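PDB 4MYK: formiminoglutamase from Trypanosoma cruzi, which catalyses the hydrolysis of N-formimino-L-glutamate to L-glutamate and formamide in an arginase-like, manganese-dependent active site. Local coordinates for residues A30-I35 with Y300-G305; G42-R45 with R49-A52; E182-G187 with S209-K214; S280-L285 with R290-A295. The protein carries 1 engineered substitution. All coordinates share one frame; numbering follows the deposited sequence.

Contact 1: A30-I35 with Y300-G305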
loop_
_atom_site.group_PDB
_atom_site.type_symbol
_atom_site.label_atom_id
_atom_site.label_comp_id
_atom_site.label_asym_id
_atom_site.label_seq_id
_atom_site.Cartn_x
_atom_site.Cartn_y
_atom_site.Cartn_z
ATOM N N ALA A 30 -11.464 -17.882 -31.383
ATOM C CA ALA A 30 -11.021 -16.922 -30.377
ATOM C C ALA A 30 -9.634 -16.356 -30.691
ATOM O O ALA A 30 -8.715 -17.096 -31.059
ATOM C CB ALA A 30 -11.025 -17.562 -29.002
ATOM N N ASP A 31 -9.495 -15.041 -30.538
ATOM C CA ASP A 31 -8.205 -14.371 -30.678
ATOM C C ASP A 31 -7.306 -14.752 -29.508
ATOM O O ASP A 31 -6.097 -14.939 -29.662
ATOM C CB ASP A 31 -8.398 -12.857 -30.706
ATOM C CG ASP A 31 -9.310 -12.404 -31.833
ATOM O OD1 ASP A 31 -8.895 -12.516 -33.003
ATOM O OD2 ASP A 31 -10.429 -11.918 -31.551
ATOM N N ILE A 32 -7.916 -14.874 -28.336
ATOM C CA ILE A 32 -7.173 -15.161 -27.123
ATOM C C ILE A 32 -7.772 -16.381 -26.460
ATOM O O ILE A 32 -9.000 -16.483 -26.321
ATOM C CB ILE A 32 -7.218 -13.962 -26.135
ATOM C CG1 ILE A 32 -6.528 -12.734 -26.746
ATOM C CG2 ILE A 32 -6.604 -14.343 -24.772
ATOM C CD1 ILE A 32 -6.939 -11.416 -26.112
ATOM N N VAL A 33 -6.906 -17.304 -26.053
ATOM C CA VAL A 33 -7.359 -18.504 -25.356
ATOM C C VAL A 33 -6.774 -18.646 -23.938
ATOM O O VAL A 33 -5.559 -18.628 -23.750
ATOM C CB VAL A 33 -7.150 -19.770 -26.228
ATOM C CG1 VAL A 33 -7.450 -21.044 -25.441
ATOM C CG2 VAL A 33 -8.038 -19.684 -27.475
ATOM N N ILE A 34 -7.675 -18.758 -22.958
ATOM C CA ILE A 34 -7.333 -18.916 -21.543
ATOM C C ILE A 34 -7.227 -20.394 -21.141
ATOM O O ILE A 34 -8.145 -21.184 -21.360
ATOM C CB ILE A 34 -8.385 -18.243 -20.624
ATOM C CG1 ILE A 34 -8.503 -16.750 -20.923
ATOM C CG2 ILE A 34 -8.045 -18.465 -19.165
ATOM C CD1 ILE A 34 -9.748 -16.123 -20.338
ATOM N N ILE A 35 -6.095 -20.747 -20.543
ATOM C CA ILE A 35 -5.819 -22.117 -20.130
ATOM C C ILE A 35 -5.468 -22.106 -18.651
ATOM O O ILE A 35 -4.615 -21.341 -18.225
ATOM C CB ILE A 35 -4.628 -22.723 -20.940
ATOM C CG1 ILE A 35 -4.965 -22.773 -22.438
ATOM C CG2 ILE A 35 -4.259 -24.109 -20.420
ATOM C CD1 ILE A 35 -3.746 -22.737 -23.363
ATOM N N TYR A 300 -7.094 -8.012 -18.036
ATOM C CA TYR A 300 -7.957 -7.014 -18.640
ATOM C C TYR A 300 -7.160 -5.958 -19.414
ATOM O O TYR A 300 -7.491 -5.628 -20.547
ATOM C CB TYR A 300 -8.812 -6.354 -17.551
ATOM C CG TYR A 300 -9.515 -5.096 -18.006
ATOM C CD1 TYR A 300 -10.560 -5.156 -18.918
ATOM C CD2 TYR A 300 -9.132 -3.852 -17.531
ATOM C CE1 TYR A 300 -11.203 -4.013 -19.348
ATOM C CE2 TYR A 300 -9.762 -2.701 -17.959
ATOM C CZ TYR A 300 -10.801 -2.789 -18.869
ATOM O OH TYR A 300 -11.447 -1.649 -19.302
ATOM N N HIS A 301 -6.107 -5.433 -18.795
ATOM C CA HIS A 301 -5.278 -4.414 -19.424
ATOM C C HIS A 301 -4.534 -5.017 -20.600
ATOM O O HIS A 301 -4.397 -4.381 -21.648
ATOM C CB HIS A 301 -4.297 -3.804 -18.412
ATOM C CG HIS A 301 -4.904 -2.729 -17.559
ATOM N ND1 HIS A 301 -5.635 -3.001 -16.423
ATOM C CD2 HIS A 301 -4.904 -1.380 -17.690
ATOM C CE1 HIS A 301 -6.056 -1.867 -15.889
ATOM N NE2 HIS A 301 -5.627 -0.868 -16.640
ATOM N N PHE A 302 -4.055 -6.247 -20.433
ATOM C CA PHE A 302 -3.426 -6.929 -21.548
ATOM C C PHE A 302 -4.400 -6.977 -22.722
ATOM O O PHE A 302 -4.042 -6.635 -23.847
ATOM C CB PHE A 302 -2.987 -8.361 -21.214
ATOM C CG PHE A 302 -2.655 -9.149 -22.445
ATOM C CD1 PHE A 302 -1.400 -9.045 -23.029
ATOM C CD2 PHE A 302 -3.626 -9.906 -23.081
ATOM C CE1 PHE A 302 -1.105 -9.715 -24.201
ATOM C CE2 PHE A 302 -3.340 -10.582 -24.244
ATOM C CZ PHE A 302 -2.077 -10.486 -24.806
ATOM N N VAL A 303 -5.622 -7.427 -22.445
ATOM C CA VAL A 303 -6.666 -7.559 -23.450
ATOM C C VAL A 303 -6.937 -6.240 -24.188
ATOM O O VAL A 303 -7.079 -6.228 -25.413
ATOM C CB VAL A 303 -7.964 -8.078 -22.824
ATOM C CG1 VAL A 303 -9.140 -7.885 -23.781
ATOM C CG2 VAL A 303 -7.809 -9.542 -22.424
ATOM N N LEU A 304 -7.003 -5.138 -23.444
ATOM C CA LEU A 304 -7.142 -3.814 -24.038
ATOM C C LEU A 304 -5.972 -3.472 -24.958
ATOM O O LEU A 304 -6.166 -2.922 -26.038
ATOM C CB LEU A 304 -7.238 -2.752 -22.949
ATOM C CG LEU A 304 -8.563 -2.630 -22.204
ATOM C CD1 LEU A 304 -8.484 -1.481 -21.229
ATOM C CD2 LEU A 304 -9.696 -2.414 -23.179
ATOM N N GLY A 305 -4.755 -3.776 -24.514
ATOM C CA GLY A 305 -3.572 -3.512 -25.306
ATOM C C GLY A 305 -3.622 -4.306 -26.592
ATOM O O GLY A 305 -3.273 -3.812 -27.668
#

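Contact 2: G42-R45 with R49-A52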
loop_
_atom_site.group_PDB
_atom_site.type_symbol
_atom_site.label_atom_id
_atom_site.label_comp_id
_atom_site.label_asym_id
_atom_site.label_seq_id
_atom_site.Cartn_x
_atom_site.Cartn_y
_atom_site.Cartn_z
ATOM N N GLY A 42 6.135 -24.337 -7.430
ATOM C CA GLY A 42 6.847 -23.117 -7.746
ATOM C C GLY A 42 7.455 -22.584 -6.468
ATOM O O GLY A 42 8.250 -23.258 -5.824
ATOM N N CYS A 43 7.054 -21.379 -6.080
ATOM C CA CYS A 43 7.642 -20.712 -4.920
ATOM C C CYS A 43 7.249 -21.339 -3.572
ATOM O O CYS A 43 7.894 -21.080 -2.548
ATOM C CB CYS A 43 7.319 -19.213 -4.936
ATOM S SG CYS A 43 8.473 -18.235 -3.982
ATOM N N VAL A 44 6.196 -22.157 -3.571
ATOM C CA VAL A 44 5.865 -22.960 -2.385
ATOM C C VAL A 44 7.081 -23.792 -1.967
ATOM O O VAL A 44 7.238 -24.153 -0.800
ATOM C CB VAL A 44 4.638 -23.886 -2.616
ATOM C CG1 VAL A 44 4.930 -24.920 -3.688
ATOM C CG2 VAL A 44 4.239 -24.569 -1.318
ATOM N N ARG A 45 7.941 -24.080 -2.939
ATOM C CA ARG A 45 9.175 -24.810 -2.701
ATOM C C ARG A 45 10.165 -23.956 -1.907
ATOM O O ARG A 45 10.768 -24.426 -0.939
ATOM C CB ARG A 45 9.784 -25.237 -4.037
ATOM C CG ARG A 45 11.256 -24.885 -4.208
ATOM C CD ARG A 45 11.537 -24.344 -5.614
ATOM N NE ARG A 45 12.723 -24.950 -6.223
ATOM C CZ ARG A 45 13.068 -24.812 -7.501
ATOM N NH1 ARG A 45 12.328 -24.079 -8.324
ATOM N NH2 ARG A 45 14.160 -25.409 -7.959
ATOM N N ARG A 49 3.744 -20.640 0.556
ATOM C CA ARG A 49 2.676 -21.472 1.082
ATOM C C ARG A 49 1.945 -22.144 -0.062
ATOM O O ARG A 49 1.950 -21.632 -1.187
ATOM C CB ARG A 49 1.691 -20.625 1.887
ATOM C CG ARG A 49 2.305 -19.907 3.088
ATOM C CD ARG A 49 1.208 -19.245 3.895
ATOM N NE ARG A 49 -0.026 -20.016 3.770
ATOM C CZ ARG A 49 -1.243 -19.551 4.033
ATOM N NH1 ARG A 49 -1.409 -18.296 4.448
ATOM N NH2 ARG A 49 -2.294 -20.346 3.875
ATOM N N ALA A 50 1.326 -23.289 0.238
ATOM C CA ALA A 50 0.427 -23.983 -0.687
ATOM C C ALA A 50 -0.807 -23.147 -1.020
ATOM O O ALA A 50 -1.214 -22.299 -0.239
ATOM C CB ALA A 50 -0.008 -25.327 -0.091
ATOM N N GLY A 51 -1.412 -23.404 -2.177
ATOM C CA GLY A 51 -2.648 -22.728 -2.548
ATOM C C GLY A 51 -2.747 -22.156 -3.956
ATOM O O GLY A 51 -3.841 -21.790 -4.392
ATOM N N ALA A 52 -1.620 -22.074 -4.662
ATOM C CA ALA A 52 -1.605 -21.502 -6.007
ATOM C C ALA A 52 -2.461 -22.300 -6.990
ATOM O O ALA A 52 -2.905 -21.785 -8.020
ATOM C CB ALA A 52 -0.177 -21.376 -6.526
#

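Contact 3: E182-G187 with S209-K214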
loop_
_atom_site.group_PDB
_atom_site.type_symbol
_atom_site.label_atom_id
_atom_site.label_comp_id
_atom_site.label_asym_id
_atom_site.label_seq_id
_atom_site.Cartn_x
_atom_site.Cartn_y
_atom_site.Cartn_z
ATOM N N GLU A 182 15.388 -11.043 -16.825
ATOM C CA GLU A 182 14.805 -11.127 -15.495
ATOM C C GLU A 182 14.373 -9.716 -15.154
ATOM O O GLU A 182 15.201 -8.812 -15.090
ATOM C CB GLU A 182 15.843 -11.604 -14.480
ATOM C CG GLU A 182 16.403 -12.996 -14.748
ATOM C CD GLU A 182 15.526 -14.115 -14.202
ATOM O OE1 GLU A 182 14.318 -13.903 -13.993
ATOM O OE2 GLU A 182 16.054 -15.226 -13.981
ATOM N N PHE A 183 13.076 -9.527 -14.955
ATOM C CA PHE A 183 12.520 -8.192 -14.813
ATOM C C PHE A 183 11.949 -7.938 -13.425
ATOM O O PHE A 183 11.098 -8.687 -12.953
ATOM C CB PHE A 183 11.434 -7.975 -15.856
ATOM C CG PHE A 183 11.067 -6.544 -16.044
ATOM C CD1 PHE A 183 10.078 -5.958 -15.261
ATOM C CD2 PHE A 183 11.717 -5.772 -16.991
ATOM C CE1 PHE A 183 9.743 -4.631 -15.423
ATOM C CE2 PHE A 183 11.385 -4.441 -17.162
ATOM C CZ PHE A 183 10.395 -3.869 -16.382
ATOM N N ALA A 184 12.433 -6.878 -12.781
ATOM C CA ALA A 184 11.979 -6.483 -11.446
ATOM C C ALA A 184 12.383 -7.488 -10.381
ATOM O O ALA A 184 11.685 -7.669 -9.388
ATOM C CB ALA A 184 10.474 -6.278 -11.424
ATOM N N CYS A 185 13.510 -8.151 -10.598
ATOM C CA CYS A 185 14.072 -9.025 -9.586
ATOM C C CYS A 185 14.670 -8.198 -8.435
ATOM O O CYS A 185 15.046 -7.036 -8.618
ATOM C CB CYS A 185 15.110 -9.967 -10.208
ATOM S SG CYS A 185 16.295 -9.143 -11.285
ATOM N N GLN A 186 14.743 -8.809 -7.256
ATOM C CA GLN A 186 15.140 -8.113 -6.035
ATOM C C GLN A 186 16.458 -8.662 -5.450
ATOM O O GLN A 186 16.539 -9.843 -5.126
ATOM C CB GLN A 186 13.996 -8.168 -5.015
ATOM C CG GLN A 186 12.788 -7.390 -5.492
ATOM C CD GLN A 186 11.673 -7.323 -4.472
ATOM O OE1 GLN A 186 11.904 -7.419 -3.273
ATOM N NE2 GLN A 186 10.450 -7.154 -4.949
ATOM N N GLY A 187 17.475 -7.805 -5.326
ATOM C CA GLY A 187 18.790 -8.218 -4.853
ATOM C C GLY A 187 18.847 -8.858 -3.468
ATOM O O GLY A 187 19.801 -9.561 -3.132
ATOM N N SER A 209 14.868 -1.728 -8.562
ATOM C CA SER A 209 15.319 -0.353 -8.402
ATOM C C SER A 209 15.511 0.372 -9.739
ATOM O O SER A 209 15.230 1.561 -9.859
ATOM C CB SER A 209 16.598 -0.295 -7.550
ATOM O OG SER A 209 17.644 -1.052 -8.125
ATOM N N GLU A 210 15.969 -0.350 -10.750
ATOM C CA GLU A 210 16.187 0.255 -12.059
ATOM C C GLU A 210 14.888 0.372 -12.866
ATOM O O GLU A 210 14.667 1.375 -13.557
ATOM C CB GLU A 210 17.286 -0.493 -12.820
ATOM C CG GLU A 210 16.814 -1.384 -13.935
ATOM C CD GLU A 210 17.979 -2.030 -14.676
ATOM O OE1 GLU A 210 18.863 -2.632 -14.005
ATOM O OE2 GLU A 210 18.007 -1.926 -15.928
ATOM N N VAL A 211 14.020 -0.633 -12.760
ATOM C CA VAL A 211 12.676 -0.537 -13.346
ATOM C C VAL A 211 11.964 0.707 -12.791
ATOM O O VAL A 211 11.364 1.494 -13.524
ATOM C CB VAL A 211 11.823 -1.797 -13.037
ATOM C CG1 VAL A 211 10.375 -1.598 -13.462
ATOM C CG2 VAL A 211 12.412 -3.031 -13.702
ATOM N N ARG A 212 12.048 0.872 -11.475
ATOM C CA ARG A 212 11.425 1.990 -10.798
ATOM C C ARG A 212 12.112 3.293 -11.192
ATOM O O ARG A 212 11.450 4.320 -11.335
ATOM C CB ARG A 212 11.480 1.788 -9.289
ATOM C CG ARG A 212 10.807 0.517 -8.793
ATOM C CD ARG A 212 10.119 0.812 -7.479
ATOM N NE ARG A 212 9.236 1.951 -7.687
ATOM C CZ ARG A 212 7.924 1.849 -7.883
ATOM N NH1 ARG A 212 7.335 0.648 -7.839
ATOM N NH2 ARG A 212 7.204 2.956 -8.094
ATOM N N LYS A 213 13.430 3.236 -11.380
ATOM C CA LYS A 213 14.212 4.395 -11.795
ATOM C C LYS A 213 13.762 4.919 -13.160
ATOM O O LYS A 213 13.563 6.128 -13.326
ATOM C CB LYS A 213 15.696 4.036 -11.845
ATOM C CG LYS A 213 16.657 5.192 -11.627
ATOM C CD LYS A 213 18.057 4.782 -12.081
ATOM C CE LYS A 213 18.385 3.326 -11.686
ATOM N NZ LYS A 213 19.259 2.579 -12.661
ATOM N N LYS A 214 13.587 4.006 -14.118
ATOM C CA LYS A 214 13.202 4.361 -15.493
ATOM C C LYS A 214 11.711 4.584 -15.701
ATOM O O LYS A 214 11.314 5.262 -16.635
ATOM C CB LYS A 214 13.630 3.277 -16.475
ATOM C CG LYS A 214 15.096 2.929 -16.465
ATOM C CD LYS A 214 15.400 2.005 -17.629
ATOM C CE LYS A 214 16.723 1.294 -17.456
ATOM N NZ LYS A 214 16.927 0.323 -18.567
#

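Contact 4: S280-L285 with R290-A295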
loop_
_atom_site.group_PDB
_atom_site.type_symbol
_atom_site.label_atom_id
_atom_site.label_comp_id
_atom_site.label_asym_id
_atom_site.label_seq_id
_atom_site.Cartn_x
_atom_site.Cartn_y
_atom_site.Cartn_z
ATOM N N SER A 280 1.704 -16.271 -12.881
ATOM C CA SER A 280 2.036 -17.294 -11.891
ATOM C C SER A 280 1.893 -16.820 -10.463
ATOM O O SER A 280 2.011 -15.633 -10.194
ATOM C CB SER A 280 3.479 -17.773 -12.089
ATOM O OG SER A 280 3.582 -18.649 -13.189
ATOM N N GLU A 281 1.644 -17.776 -9.564
ATOM C CA GLU A 281 1.771 -17.597 -8.111
ATOM C C GLU A 281 0.551 -17.000 -7.383
ATOM O O GLU A 281 0.611 -16.729 -6.185
ATOM C CB GLU A 281 3.077 -16.859 -7.759
ATOM C CG GLU A 281 4.355 -17.639 -8.139
ATOM C CD GLU A 281 4.502 -18.916 -7.333
ATOM O OE1 GLU A 281 3.987 -18.946 -6.196
ATOM O OE2 GLU A 281 5.127 -19.880 -7.827
ATOM N N LEU A 282 -0.558 -16.830 -8.100
ATOM C CA LEU A 282 -1.803 -16.384 -7.470
ATOM C C LEU A 282 -2.278 -17.440 -6.477
ATOM O O LEU A 282 -2.465 -18.602 -6.838
ATOM C CB LEU A 282 -2.901 -16.097 -8.508
ATOM C CG LEU A 282 -4.184 -15.487 -7.933
ATOM C CD1 LEU A 282 -3.878 -14.124 -7.365
ATOM C CD2 LEU A 282 -5.284 -15.381 -8.978
ATOM N N ASN A 283 -2.483 -17.018 -5.232
ATOM C CA ASN A 283 -2.717 -17.936 -4.125
ATOM C C ASN A 283 -3.836 -17.449 -3.172
ATOM O O ASN A 283 -3.583 -16.680 -2.231
ATOM C CB ASN A 283 -1.404 -18.141 -3.378
ATOM C CG ASN A 283 -1.488 -19.225 -2.354
ATOM O OD1 ASN A 283 -2.563 -19.497 -1.808
ATOM N ND2 ASN A 283 -0.354 -19.851 -2.067
ATOM N N PRO A 284 -5.083 -17.890 -3.432
ATOM C CA PRO A 284 -6.278 -17.395 -2.730
ATOM C C PRO A 284 -6.361 -17.863 -1.286
ATOM O O PRO A 284 -7.154 -17.309 -0.520
ATOM C CB PRO A 284 -7.436 -17.977 -3.546
ATOM C CG PRO A 284 -6.834 -18.281 -4.894
ATOM C CD PRO A 284 -5.435 -18.717 -4.599
ATOM N N LEU A 285 -5.563 -18.866 -0.925
ATOM C CA LEU A 285 -5.468 -19.291 0.474
ATOM C C LEU A 285 -4.700 -18.254 1.272
ATOM O O LEU A 285 -4.918 -18.110 2.471
ATOM C CB LEU A 285 -4.764 -20.633 0.617
ATOM C CG LEU A 285 -5.184 -21.750 -0.334
ATOM C CD1 LEU A 285 -4.722 -23.098 0.216
ATOM C CD2 LEU A 285 -6.684 -21.707 -0.533
ATOM N N ARG A 290 -8.875 -9.391 -2.832
ATOM C CA ARG A 290 -8.185 -8.258 -3.434
ATOM C C ARG A 290 -7.214 -8.683 -4.525
ATOM O O ARG A 290 -7.060 -8.008 -5.560
ATOM C CB ARG A 290 -7.421 -7.487 -2.357
ATOM C CG ARG A 290 -8.297 -6.802 -1.310
ATOM C CD ARG A 290 -7.454 -6.097 -0.242
ATOM N NE ARG A 290 -6.581 -5.052 -0.782
ATOM C CZ ARG A 290 -5.264 -4.965 -0.563
ATOM N NH1 ARG A 290 -4.634 -5.853 0.195
ATOM N NH2 ARG A 290 -4.566 -3.976 -1.103
ATOM N N SER A 291 -6.540 -9.800 -4.279
ATOM C CA SER A 291 -5.449 -10.234 -5.145
ATOM C C SER A 291 -5.937 -10.829 -6.476
ATOM O O SER A 291 -5.390 -10.529 -7.531
ATOM C CB SER A 291 -4.530 -11.182 -4.375
ATOM O OG SER A 291 -4.102 -10.557 -3.175
ATOM N N PRO A 292 -6.977 -11.671 -6.426
ATOM C CA PRO A 292 -7.613 -12.149 -7.661
ATOM C C PRO A 292 -8.181 -11.027 -8.536
ATOM O O PRO A 292 -8.130 -11.121 -9.759
ATOM C CB PRO A 292 -8.728 -13.053 -7.138
ATOM C CG PRO A 292 -8.164 -13.588 -5.847
ATOM C CD PRO A 292 -7.427 -12.433 -5.245
ATOM N N ARG A 293 -8.712 -9.979 -7.922
ATOM C CA ARG A 293 -9.165 -8.818 -8.687
ATOM C C ARG A 293 -8.001 -8.195 -9.448
ATOM O O ARG A 293 -8.121 -7.859 -10.617
ATOM C CB ARG A 293 -9.847 -7.781 -7.787
ATOM C CG ARG A 293 -11.141 -8.273 -7.146
ATOM C CD ARG A 293 -11.892 -7.154 -6.434
ATOM N NE ARG A 293 -12.263 -6.073 -7.350
ATOM C CZ ARG A 293 -13.506 -5.822 -7.748
ATOM N NH1 ARG A 293 -14.510 -6.570 -7.313
ATOM N NH2 ARG A 293 -13.748 -4.821 -8.580
ATOM N N VAL A 294 -6.863 -8.041 -8.782
ATOM C CA VAL A 294 -5.698 -7.469 -9.453
ATOM C C VAL A 294 -5.293 -8.313 -10.660
ATOM O O VAL A 294 -4.980 -7.773 -11.726
ATOM C CB VAL A 294 -4.509 -7.307 -8.501
ATOM C CG1 VAL A 294 -3.243 -6.936 -9.279
ATOM C CG2 VAL A 294 -4.844 -6.270 -7.427
ATOM N N ALA A 295 -5.318 -9.634 -10.484
ATOM C CA ALA A 295 -4.895 -10.580 -11.514
ATOM C C ALA A 295 -5.788 -10.468 -12.743
ATOM O O ALA A 295 -5.296 -10.430 -13.874
ATOM C CB ALA A 295 -4.902 -12.004 -10.968
#

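Contact 1: A30-I35 with Y300-G305
Ile-32 reaches from the first strand of the parallel sheet to Phe-302 and Val-303 on the last helix, 290-306, as strand and helix lie together in the arginase/deacetylase α/β fold. The meeting shows how one long aliphatic branch can span a wide layer: the backbones stay apart, with Ile-32 CA and Val-303 CA 8.5 Å from each other, and the gap is crossed by the CG1-CD1 arm. That arm stands opposite the carbonyl carbon of its own residue (chi1 -64°) and runs on almost fully extended (chi2 159°), which carries CD1 out to the helix. CD1 does all the touching from the strand side.

Phe-302 aims its side chain at the strand, and the two side chains run antiparallel alongside one another. The methyl arrives at the rim of the ring, near its plane, and not over a face. Val-303, whose CB projects along the flank, offers CG2 as the second wall. Ile-32 also rests on Leu-83 and Phe-306, and the Phe-302 ring meets that of Phe-114 with planes about 30° apart, so the contact is part of a buried apolar layer between sheet and helix. Ile-32 CD1 thus sits almost evenly between its two partners, 4.1 Å from Phe-302 CE2 and 4.2 Å from Val-303 CG2.

Contact 2: G42-R45 with R49-A52
Val-44 presses one methyl, CG2, against the peptide that joins Arg-49 to Ala-50. The apolar part of this contact is nearly all the work of that branch, which lies 3.5 Å from Ala-50 N and 3.6 Å from Arg-49 C. With chi1 at 64°, CG2 is anti to the Val-44 nitrogen about the CA-CB bond, and CG1 falls between nitrogen and carbonyl carbon. Val-44 CB adds a looser touch, 3.8 Å from Arg-49 O. The side chains of Arg-49 and Ala-50 leave CA in the other direction; even so, Ala-50 CB remains 4.5 Å from Val-44 CG2. The example is one of side chain against backbone, in which a valine uses the flat peptide as its floor.

The backbone is constrained on both sides of the contact. Residues 42-45 form a type I β turn with Val-44 in its third position, and Cys-43 is tied by a disulfide to Cys-250. In the other segment, Gly-51 adopts backbone angles (phi 133°) at which a CB would collide with the preceding carbonyl oxygen.

Polar bonds hold both segments to their surroundings: Cys-43 N is bonded to Glu-281 OE2, Ala-50 O to Asn-283 ND2, and Gly-51 N to Asp-40 OD2. The side chain of Val-44 is about 8 Å from that of the manganese ligand Asn-122. The arrangement is a surface loop following the first strand of the sheet, beside the binuclear manganese site of an arginase-family enzyme.

Contact 3: E182-G187 with S209-K214
Phe-183 takes Val-211 onto one face of its ring, where strand 180-185 of the parallel α/β sheet is overlaid by the short helix 208-214. The interaction is a CH-π contact: Val-211 CG2 stands 3.7 Å from the ring centroid, 23° off the normal. Its displacement is toward the outer edge of the ring, so that CG2 is 3.5 Å from Phe-183 CZ.

Rotamers on both sides bring this about. In Phe-183 the ring is anti to the main-chain nitrogen (chi1 -164°) and turned almost square to the CA-CB-CG plane (chi2 -88°); although CB leaves the strand along its flank, the far end of the ring, at CE1 and CZ, reaches the methyls of Val-211. The CB of Val-211 points toward the strand. Its CG1 continues away from its own nitrogen and CG2 lies beside that nitrogen. CG2 stands over the face near the CE1-CZ edge, and CG1, on the same side of the plane, hangs beyond that edge, 3.7 Å from Phe-183 CZ. The two side chains lie roughly perpendicular, illustrating how a branched residue can set one methyl over an aromatic face and the other past its rim.

Ala-219, Leu-220 and Ala-223 of helix 216-227 also touch the ring, making the site a buried apolar layer. Glu-73 of the third subunit bonds to Ser-209 OG and Gly-187 N, so the two segments also face a subunit interface. Ala-184, where the chain turns a corner with positive phi, brings its backbone close to the valine: Ala-184 N lies 4.0 Å from Val-211 CG2, and Ala-184 CB 4.4 Å from that same methyl.

Contact 4: S280-L285 with R290-A295
Leu-282 lies against the first turn of helix 290-306 and meets Ser-291, Pro-292 and Ala-295, pinning the loop after strand 274-280 of the parallel α/β sheet to the helix that follows it. From CA, CB heads toward the helix. CG continues anti to the backbone nitrogen (chi1 -174°), carrying the fork far enough for its two methyls to make the close contacts.

The CD1 branch meets the beginning of the helix. It is 3.9 Å from Ser-291 O and 4.2 Å from Ser-291 CB, and it passes near Pro-292 N. Ser-291 O is itself engaged within the helix, accepting a bond from Ala-295 N, so the methyl packs against an oxygen already satisfied. Ser-291 OG is bonded to Glu-287 OE1 and to Gly-247 N, while its CB and carbonyl face the leucine. Pro-292 in turn packs on Ala-58 and Phe-62 of helix 55-63.

One turn further on comes the other branch, an instance of a forked side chain spanning positions i and i+4 of a helix. Leu-282 CD2 grazes Pro-292 CA at 4.2 Å and ends 3.9 Å from Ala-295 CB.

From the N terminus, the first strand of the sheet opens contact 1, whose partner comes only near the end of the chain, on helix 290-306. The other three contacts lie in series within that long span, and none cross. Contact 2 closes a short loop beyond the first strand. Contact 3 closes a medium one, from strand 180-185 to helix 208-214, toward the other edge of the same sheet. Contact 4 closes another short loop, entering helix 290-306 a few residues before contact 1 uses that helix again. Contacts 2 and 4 touch directly, joining two loops near the manganese site, whereas contacts 1 and 3 lie on opposite sides of the chain's centre.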